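Local coordinates for Mgp-operon protein 3 (PDB 6RJ1) that probably mediates cell adhesion as the extracellular N-domain of the P40/P90 adhesin of Mycoplasma pneumoniae, probably by recognising sugars, at residues Trp949-Lys957 and Gln968-Arg976. Sequence-based numbering, arbitrary orientation.
Sequences WTGKVDIYK and QLSENVKRR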
# COMPACT_ATOMS: atom_id res chain seq x y z
N TRP A 949 32.46 21.18 2.84
CA TRP A 949 32.90 20.72 4.17
C TRP A 949 32.00 21.22 5.29
O TRP A 949 31.56 20.42 6.13
CB TRP A 949 34.38 21.09 4.40
CG TRP A 949 35.23 21.05 3.16
CD1 TRP A 949 35.80 22.11 2.52
CD2 TRP A 949 35.53 19.89 2.36
NE1 TRP A 949 36.47 21.69 1.39
CE2 TRP A 949 36.31 20.33 1.26
CE3 TRP A 949 35.23 18.52 2.47
CZ2 TRP A 949 36.79 19.45 0.28
CZ3 TRP A 949 35.69 17.65 1.49
CH2 TRP A 949 36.47 18.12 0.42
N THR A 950 31.68 22.53 5.29
CA THR A 950 30.77 23.16 6.25
C THR A 950 29.29 22.96 5.85
O THR A 950 28.40 23.12 6.70
CB THR A 950 31.13 24.64 6.47
OG1 THR A 950 30.15 25.23 7.34
CG2 THR A 950 31.22 25.44 5.16
N GLY A 951 29.06 22.63 4.57
CA GLY A 951 27.73 22.46 3.99
C GLY A 951 27.17 23.79 3.54
O GLY A 951 27.08 24.72 4.34
N LYS A 952 26.83 23.91 2.23
CA LYS A 952 26.29 25.13 1.63
C LYS A 952 24.90 25.43 2.22
O LYS A 952 24.00 24.59 2.13
CB LYS A 952 26.26 25.00 0.10
CG LYS A 952 25.74 26.23 -0.63
CD LYS A 952 25.31 25.91 -2.05
CE LYS A 952 24.03 26.63 -2.42
NZ LYS A 952 23.71 26.48 -3.86
N VAL A 953 24.75 26.61 2.85
CA VAL A 953 23.50 27.02 3.50
C VAL A 953 22.79 28.13 2.72
O VAL A 953 23.37 29.18 2.47
CB VAL A 953 23.68 27.37 5.00
CG1 VAL A 953 22.35 27.74 5.65
CG2 VAL A 953 24.33 26.23 5.76
N ASP A 954 21.52 27.89 2.36
CA ASP A 954 20.64 28.82 1.66
C ASP A 954 19.53 29.28 2.61
O ASP A 954 18.93 28.45 3.29
CB ASP A 954 20.02 28.14 0.42
CG ASP A 954 20.77 28.27 -0.90
OD1 ASP A 954 21.87 28.89 -0.91
OD2 ASP A 954 20.26 27.76 -1.93
N ILE A 955 19.27 30.59 2.66
CA ILE A 955 18.21 31.17 3.50
C ILE A 955 17.01 31.53 2.62
O ILE A 955 17.17 32.17 1.58
CB ILE A 955 18.71 32.39 4.34
CG1 ILE A 955 20.03 32.08 5.12
CG2 ILE A 955 17.61 32.94 5.27
CD1 ILE A 955 20.01 30.94 6.24
N TYR A 956 15.82 31.12 3.06
CA TYR A 956 14.56 31.39 2.37
C TYR A 956 13.58 32.12 3.30
O TYR A 956 13.54 31.83 4.50
CB TYR A 956 13.95 30.07 1.88
CG TYR A 956 14.67 29.45 0.70
CD1 TYR A 956 15.83 28.70 0.88
CD2 TYR A 956 14.15 29.54 -0.59
CE1 TYR A 956 16.48 28.09 -0.19
CE2 TYR A 956 14.79 28.93 -1.68
CZ TYR A 956 15.95 28.20 -1.47
OH TYR A 956 16.59 27.58 -2.53
N LYS A 957 12.80 33.06 2.75
CA LYS A 957 11.79 33.80 3.51
C LYS A 957 10.43 33.12 3.34
O LYS A 957 9.94 32.97 2.23
CB LYS A 957 11.74 35.26 3.07
CG LYS A 957 11.20 36.19 4.16
CD LYS A 957 9.88 36.83 3.76
CE LYS A 957 9.44 37.90 4.74
NZ LYS A 957 8.91 37.32 6.00
N GLN A 968 21.01 38.11 0.08
CA GLN A 968 21.80 38.85 1.07
C GLN A 968 22.29 37.98 2.21
O GLN A 968 23.48 37.98 2.51
CB GLN A 968 20.97 40.01 1.63
CG GLN A 968 21.19 41.32 0.93
CD GLN A 968 21.62 42.37 1.91
OE1 GLN A 968 22.79 42.78 1.95
NE2 GLN A 968 20.69 42.81 2.75
N LEU A 969 21.35 37.25 2.87
CA LEU A 969 21.64 36.37 4.00
C LEU A 969 22.27 35.06 3.56
O LEU A 969 23.11 34.54 4.29
CB LEU A 969 20.38 36.09 4.83
CG LEU A 969 19.85 37.25 5.69
CD1 LEU A 969 18.47 36.94 6.21
CD2 LEU A 969 20.77 37.55 6.86
N SER A 970 21.86 34.52 2.38
CA SER A 970 22.40 33.26 1.85
C SER A 970 23.89 33.41 1.55
O SER A 970 24.65 32.51 1.90
CB SER A 970 21.65 32.82 0.60
OG SER A 970 20.30 32.51 0.90
N GLU A 971 24.30 34.54 0.94
CA GLU A 971 25.70 34.82 0.65
C GLU A 971 26.45 35.07 1.96
O GLU A 971 27.53 34.51 2.15
CB GLU A 971 25.86 36.01 -0.31
CG GLU A 971 27.29 36.22 -0.79
CD GLU A 971 27.63 37.62 -1.24
OE1 GLU A 971 28.27 38.37 -0.46
OE2 GLU A 971 27.27 37.98 -2.39
N ASN A 972 25.85 35.88 2.87
CA ASN A 972 26.38 36.26 4.19
C ASN A 972 26.73 35.04 5.05
O ASN A 972 27.81 35.01 5.65
CB ASN A 972 25.37 37.15 4.91
CG ASN A 972 25.84 37.68 6.24
OD1 ASN A 972 26.58 38.66 6.31
ND2 ASN A 972 25.40 37.03 7.32
N VAL A 973 25.82 34.05 5.11
CA VAL A 973 26.01 32.82 5.88
C VAL A 973 27.03 31.88 5.19
O VAL A 973 27.68 31.08 5.87
CB VAL A 973 24.64 32.15 6.21
CG1 VAL A 973 24.07 31.37 5.02
CG2 VAL A 973 24.73 31.28 7.46
N LYS A 974 27.21 32.02 3.85
CA LYS A 974 28.14 31.23 3.04
C LYS A 974 29.58 31.73 3.13
O LYS A 974 30.45 30.98 3.58
CB LYS A 974 27.68 31.17 1.57
CG LYS A 974 27.07 29.83 1.17
CD LYS A 974 26.51 29.87 -0.25
CE LYS A 974 25.01 29.94 -0.26
NZ LYS A 974 24.45 29.91 -1.64
N ARG A 975 29.83 33.00 2.71
CA ARG A 975 31.16 33.62 2.68
C ARG A 975 31.94 33.44 4.00
O ARG A 975 31.71 34.15 4.99
CB ARG A 975 31.11 35.10 2.20
CG ARG A 975 30.20 36.05 2.98
CD ARG A 975 30.31 37.49 2.51
NE ARG A 975 31.49 38.16 3.07
CZ ARG A 975 32.61 38.40 2.39
NH1 ARG A 975 33.63 39.03 2.98
NH2 ARG A 975 32.73 38.02 1.13
N ARG A 976 32.81 32.42 3.99
CA ARG A 976 33.75 31.96 5.02
C ARG A 976 33.40 32.37 6.46
O ARG A 976 32.44 31.85 7.03
CB ARG A 976 35.20 32.39 4.68
CG ARG A 976 35.56 32.40 3.17
CD ARG A 976 35.58 31.03 2.51
NE ARG A 976 34.61 30.93 1.41
CZ ARG A 976 34.94 30.82 0.12
NH1 ARG A 976 36.21 30.78 -0.25
NH2 ARG A 976 33.99 30.74 -0.80
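Ile-955 meets two side chains one helical turn apart: its CG1 lies 4.0 Å from CB of Leu-969 and 4.1 Å from CG1 of Val-973. The same Val-973 methyl rests against CB of Val-953, and these two valines cross at about a right angle. Beta-branched residues suit both strand positions, being at ease in extended backbone while giving the helix a broad apolar surface. With CG1 between its backbone N and carbonyl carbon (chi1 79°), Val-973 turns that methyl to the strand.

Beside this patch stands Ser-970, short enough to let helix and strand come close. Its OG lies 2.8 Å from N of Ile-955, accepts its N-H in a nearly straight bond, and donates its own proton to the carbonyl oxygen of Asp-966, just before the helix starts. At the polar edge NZ of Lys-974 reaches OD1 of Asp-954 at 2.9 Å, nearly along the C-O axis, in a salt bridge. Lys-965 pairs with the same oxygen, which probably keeps this buried carboxylate ionised. The aliphatic parts of Lys-974 and Lys-952 pack together, though their like-charged NZ atoms lie 4.2 Å apart; Asp-954 is the anion for Lys-974.

Strand 952-959 lies between 939-945 and 962-965 in a four-stranded antiparallel sheet; helix 967-974 follows the edge strand 962-965 and folds back, so that its part 968-974 runs roughly antiparallel to 952-957 (156°), with Thr-21 touching both Val-953 and Val-973.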